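Local coordinates for protein 3-dehydroquinate dehydratase (Clostridium difficile, PDB 3JS3) that catalyses the cis-dehydration of 3-dehydroquinate to 3-dehydroshikimate through an imine intermediate, the third step of the chorismate pathway to aromatic amino acids, at residues K11-G16 / D78-F83; R19-V24 / C45-E50. All coordinates share one frame; numbering follows the deposited sequence.

Interaction 1 (K11-G16 / D78-F83)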
# COMPACT_ATOMS: atom_id res chain seq x y z
N LYS A 11 -24.38 -0.97 14.52
CA LYS A 11 -24.00 -1.23 15.91
C LYS A 11 -22.97 -0.20 16.38
O LYS A 11 -23.19 1.00 16.21
CB LYS A 11 -23.51 -2.67 16.12
CG LYS A 11 -24.53 -3.74 15.76
CD LYS A 11 -24.04 -5.12 16.18
CE LYS A 11 -24.98 -6.24 15.75
NZ LYS A 11 -26.35 -6.10 16.32
N ASN A 12 -21.85 -0.65 16.94
CA ASN A 12 -20.83 0.29 17.41
C ASN A 12 -19.88 0.73 16.28
O ASN A 12 -18.99 1.55 16.51
CB ASN A 12 -20.02 -0.34 18.56
CG ASN A 12 -20.91 -0.88 19.69
OD1 ASN A 12 -22.15 -0.91 19.57
ND2 ASN A 12 -20.29 -1.32 20.79
N ILE A 13 -20.10 0.24 15.06
CA ILE A 13 -19.23 0.54 13.93
C ILE A 13 -19.79 1.57 12.93
O ILE A 13 -20.92 1.47 12.47
CB ILE A 13 -18.82 -0.76 13.26
CG1 ILE A 13 -18.00 -1.54 14.30
CG2 ILE A 13 -18.02 -0.50 11.98
CD1 ILE A 13 -17.77 -2.93 13.97
N THR A 14 -18.97 2.57 12.63
CA THR A 14 -19.33 3.64 11.72
C THR A 14 -18.52 3.51 10.42
O THR A 14 -17.36 3.91 10.37
CB THR A 14 -18.99 4.98 12.36
OG1 THR A 14 -19.67 5.08 13.60
CG2 THR A 14 -19.41 6.16 11.46
N ILE A 15 -19.16 2.97 9.39
CA ILE A 15 -18.51 2.80 8.08
C ILE A 15 -18.50 4.13 7.37
O ILE A 15 -19.52 4.81 7.28
CB ILE A 15 -19.27 1.78 7.22
CG1 ILE A 15 -19.27 0.42 7.94
CG2 ILE A 15 -18.63 1.63 5.82
CD1 ILE A 15 -20.19 -0.60 7.31
N GLY A 16 -17.33 4.53 6.90
CA GLY A 16 -17.18 5.79 6.18
C GLY A 16 -16.50 6.87 6.98
O GLY A 16 -16.46 8.02 6.58
N ASP A 78 -23.27 -9.09 19.18
CA ASP A 78 -23.32 -7.71 18.65
C ASP A 78 -22.17 -7.31 17.70
O ASP A 78 -21.66 -6.21 17.78
CB ASP A 78 -23.51 -6.66 19.77
CG ASP A 78 -24.99 -6.54 20.26
OD1 ASP A 78 -25.21 -6.38 21.48
OD2 ASP A 78 -25.92 -6.62 19.43
N ILE A 79 -21.78 -8.22 16.83
CA ILE A 79 -20.81 -7.92 15.79
C ILE A 79 -21.64 -7.75 14.50
O ILE A 79 -22.47 -8.61 14.18
CB ILE A 79 -19.75 -9.00 15.70
CG1 ILE A 79 -18.85 -8.93 16.95
CG2 ILE A 79 -18.93 -8.84 14.46
CD1 ILE A 79 -17.84 -10.05 17.06
N PRO A 80 -21.47 -6.62 13.80
CA PRO A 80 -22.23 -6.39 12.58
C PRO A 80 -22.12 -7.57 11.67
O PRO A 80 -21.04 -8.11 11.52
CB PRO A 80 -21.56 -5.17 11.98
CG PRO A 80 -21.10 -4.41 13.14
CD PRO A 80 -20.70 -5.41 14.19
N LEU A 81 -23.21 -8.00 11.07
CA LEU A 81 -23.18 -9.15 10.20
C LEU A 81 -23.75 -8.87 8.82
O LEU A 81 -24.94 -8.51 8.68
CB LEU A 81 -23.95 -10.28 10.82
CG LEU A 81 -24.13 -11.61 10.08
CD1 LEU A 81 -22.81 -12.34 9.86
CD2 LEU A 81 -25.10 -12.44 10.89
N LEU A 82 -22.90 -9.04 7.81
CA LEU A 82 -23.30 -8.89 6.41
C LEU A 82 -23.71 -10.27 5.87
O LEU A 82 -22.98 -11.24 6.04
CB LEU A 82 -22.09 -8.41 5.59
CG LEU A 82 -22.25 -8.35 4.06
CD1 LEU A 82 -23.48 -7.50 3.65
CD2 LEU A 82 -20.97 -7.79 3.38
N PHE A 83 -24.84 -10.35 5.19
CA PHE A 83 -25.30 -11.61 4.58
C PHE A 83 -25.13 -11.46 3.07
O PHE A 83 -25.63 -10.50 2.48
CB PHE A 83 -26.77 -11.82 4.93
CG PHE A 83 -27.37 -13.06 4.37
CD1 PHE A 83 -28.22 -13.01 3.29
CD2 PHE A 83 -27.13 -14.28 4.95
CE1 PHE A 83 -28.78 -14.15 2.79
CE2 PHE A 83 -27.70 -15.41 4.46
CZ PHE A 83 -28.50 -15.34 3.37
O HOH W 1 -19.73 -3.37 17.19
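Lys-11 and Ile-13 reach from an N-terminal beta hairpin (strands 8-10 and 13-15) onto Asp-78 and Pro-80, in the loop that leads into strand 81-84 of the (beta/alpha)8 barrel. The hairpin lies over the N-terminal end of the barrel, as in other type I dehydroquinases, and this contact joins its turn to the loop before strand 81-84, near the surface. The polar part is a salt bridge: Lys-11 NZ donates to Asp-78 OD2 at 3.2 Å. The two side chains cross at about a right angle, and the ammonium meets the carboxylate on its anti side, 16° out of its plane. Lys-11 runs extended until its last torsion (chi4 -60°), which turns NZ toward the acid. Asp-115 is a second, long and weak ion-pair partner of that nitrogen. A water with weak bonds to Asn-12 N and Asp-78 O spans the same gap. Apolar packing lies deeper. The methylene CD of Lys-11 passes over the Asp-78 carbonyl and touches the proline ring at Pro-80 CD, 3.9 Å away. Beside it, the end of Ile-13 packs on the same ring, CD1 lying 3.7 Å from Pro-80 CG.

Interaction 2 (R19-V24 / C45-E50). With DHS (3-amino-4,5-dihydroxy-cyclohex-1-enecarboxylate), chain E.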
# COMPACT_ATOMS: atom_id res chain seq x y z
N ARG A 19 -10.46 4.82 10.24
CA ARG A 19 -9.80 3.79 9.47
C ARG A 19 -10.81 2.91 8.78
O ARG A 19 -11.91 2.72 9.28
CB ARG A 19 -8.78 2.94 10.24
CG ARG A 19 -9.18 2.45 11.59
CD ARG A 19 -8.39 1.18 11.98
NE ARG A 19 -9.06 -0.02 11.45
CZ ARG A 19 -8.66 -1.28 11.64
NH1 ARG A 19 -7.56 -1.58 12.31
NH2 ARG A 19 -9.39 -2.25 11.11
N PRO A 20 -10.46 2.41 7.58
CA PRO A 20 -11.36 1.49 6.88
C PRO A 20 -11.72 0.30 7.80
O PRO A 20 -10.89 -0.16 8.60
CB PRO A 20 -10.54 1.03 5.68
CG PRO A 20 -9.45 2.05 5.52
CD PRO A 20 -9.21 2.66 6.85
N LYS A 21 -12.94 -0.21 7.66
CA LYS A 21 -13.41 -1.28 8.50
C LYS A 21 -13.10 -2.63 7.89
O LYS A 21 -13.32 -2.85 6.69
CB LYS A 21 -14.92 -1.13 8.75
CG LYS A 21 -15.31 0.25 9.23
CD LYS A 21 -14.45 0.71 10.42
CE LYS A 21 -14.76 2.13 10.78
NZ LYS A 21 -13.83 2.58 11.80
N ILE A 22 -12.57 -3.52 8.72
CA ILE A 22 -12.23 -4.86 8.28
C ILE A 22 -13.41 -5.80 8.36
O ILE A 22 -14.07 -5.91 9.42
CB ILE A 22 -11.09 -5.48 9.13
CG1 ILE A 22 -9.82 -4.65 8.99
CG2 ILE A 22 -10.84 -6.93 8.69
CD1 ILE A 22 -8.67 -5.07 9.95
N CYS A 23 -13.65 -6.51 7.27
CA CYS A 23 -14.73 -7.47 7.20
C CYS A 23 -14.14 -8.84 6.98
O CYS A 23 -13.32 -9.03 6.09
CB CYS A 23 -15.68 -7.13 6.07
SG CYS A 23 -17.10 -8.26 5.98
N VAL A 24 -14.54 -9.80 7.80
CA VAL A 24 -14.01 -11.13 7.69
C VAL A 24 -15.11 -12.10 7.26
O VAL A 24 -16.18 -12.16 7.88
CB VAL A 24 -13.34 -11.57 9.00
CG1 VAL A 24 -12.70 -12.94 8.84
CG2 VAL A 24 -12.28 -10.52 9.44
N CYS A 45 -9.81 -9.23 16.43
CA CYS A 45 -9.84 -7.83 16.10
C CYS A 45 -10.37 -7.62 14.69
O CYS A 45 -9.65 -7.81 13.72
CB CYS A 45 -8.45 -7.23 16.22
SG CYS A 45 -8.56 -5.46 16.45
N LEU A 46 -11.63 -7.23 14.59
CA LEU A 46 -12.28 -7.02 13.31
C LEU A 46 -13.51 -6.17 13.53
O LEU A 46 -13.93 -5.97 14.67
CB LEU A 46 -12.66 -8.37 12.67
CG LEU A 46 -13.59 -9.25 13.50
CD1 LEU A 46 -15.03 -8.68 13.47
CD2 LEU A 46 -13.56 -10.71 13.01
N ASP A 47 -14.10 -5.69 12.44
CA ASP A 47 -15.25 -4.83 12.54
C ASP A 47 -16.60 -5.46 12.15
O ASP A 47 -17.60 -5.28 12.84
CB ASP A 47 -14.99 -3.61 11.70
CG ASP A 47 -13.78 -2.83 12.19
OD1 ASP A 47 -13.82 -2.37 13.33
OD2 ASP A 47 -12.82 -2.64 11.41
N ILE A 48 -16.61 -6.21 11.06
CA ILE A 48 -17.83 -6.80 10.54
C ILE A 48 -17.54 -8.22 10.12
O ILE A 48 -16.42 -8.54 9.74
CB ILE A 48 -18.30 -6.01 9.28
CG1 ILE A 48 -18.42 -4.51 9.56
CG2 ILE A 48 -19.63 -6.54 8.72
CD1 ILE A 48 -18.67 -3.66 8.28
N ILE A 49 -18.54 -9.08 10.15
CA ILE A 49 -18.39 -10.46 9.68
C ILE A 49 -19.34 -10.61 8.51
O ILE A 49 -20.47 -10.13 8.58
CB ILE A 49 -18.75 -11.50 10.76
CG1 ILE A 49 -17.68 -11.55 11.84
CG2 ILE A 49 -18.90 -12.90 10.16
CD1 ILE A 49 -18.07 -12.44 13.04
N GLU A 50 -18.87 -11.23 7.42
CA GLU A 50 -19.69 -11.51 6.25
C GLU A 50 -19.98 -12.99 6.17
O GLU A 50 -19.04 -13.81 6.18
CB GLU A 50 -18.99 -11.12 4.94
CG GLU A 50 -19.79 -11.52 3.65
CD GLU A 50 -19.07 -11.17 2.31
OE1 GLU A 50 -17.87 -11.42 2.16
OE2 GLU A 50 -19.74 -10.73 1.37
C1 DHS E . -14.64 -9.48 -1.66
C3 DHS E . -17.06 -8.82 -1.64
C4 DHS E . -17.33 -9.99 -0.68
C5 DHS E . -16.35 -11.13 -0.86
C6 DHS E . -14.93 -10.61 -0.72
C7 DHS E . -13.23 -9.25 -1.98
C2 DHS E . -15.62 -8.70 -2.12
O2 DHS E . -18.66 -10.44 -0.93
O3 DHS E . -16.47 -12.16 0.14
O4 DHS E . -12.87 -8.75 -3.08
O5 DHS E . -12.37 -9.58 -1.12
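Asp-47 turns its carboxylate back across the start of strand 21-26, where OD2 accepts from Ile-22 N at 2.8 Å through its anti lone pair (N-H...O 157°). With chi1 at -62°, its CG stands beside its own backbone N, and carboxylate and amide of one residue grip Ile-22 together: Asp-47 N donates to Ile-22 O, which also takes Ile-48 N. The Arg-19 guanidinium comes to the same OD2 from further off, its NH2 3.5 Å away in a long salt bridge, with the two planar groups nearly perpendicular (84°). Arg-19 NH1 is hydrogen-bonded to Asn-247 and Asn-251. Across Asp-47 at about a right angle lies Lys-21, whose CB and CD pack by OD2; the chain bends at chi2 and carries NZ away, to a weak bond with Arg-19 O.

From here the strands pair in parallel, Cys-23 with Ile-48 and Val-24 with Ile-49, joined by Val-24 N to Ile-48 O and Glu-50 N to Val-24 O. Inside the barrel, Cys-23 SG sits 3.6 Å from Glu-50 CB, at the root of a substrate-binding side chain. Glu-50 then extends to the bound ligand, taking its two hydroxyls with separate oxygens: O3 donates to OE1 and O2 to OE2, each at 2.6 Å. Thr-84 OG1 also bonds OE2, which would limit the carboxylate's rotation. On the outward face Val-24 CG2 meets Leu-46 CD2 at 3.8 Å, their side chains crossed.

These segments are the two strands of a beta-alpha-beta unit whose crossover is helix 31-41. Strand 227-229 flanks strand 21-26 on its other side, completing the barrel there and adding Leu-227 and Phe-229 to the interior around Cys-23, while helix 243-254 covers the outer face through Asn-247 against Ile-22 and Phe-243 against Val-24.

Overall arrangement
The centres of the two contacts lie about 8 Å apart, and both reach one barrel wall, interaction 1 through 78-83 alone: strands 21-26, 48-52 and 81-84 are successive neighbours in the parallel sheet. Backbone bonds join the contacts directly, Leu-82 N reaching Ile-49 O and Ile-49 N reaching Pro-80 O. Along the chain, 11-16 comes first, followed by 19-24, 45-50 and finally 78-83, so interaction 2 is formed wholly between the partners of interaction 1. Strand 13-15 is followed in the chain, after a short loop, by strand 21-26. Interaction 1 lies at the bottom of the barrel, whereas interaction 2 runs from there up the wall to the substrate-binding site.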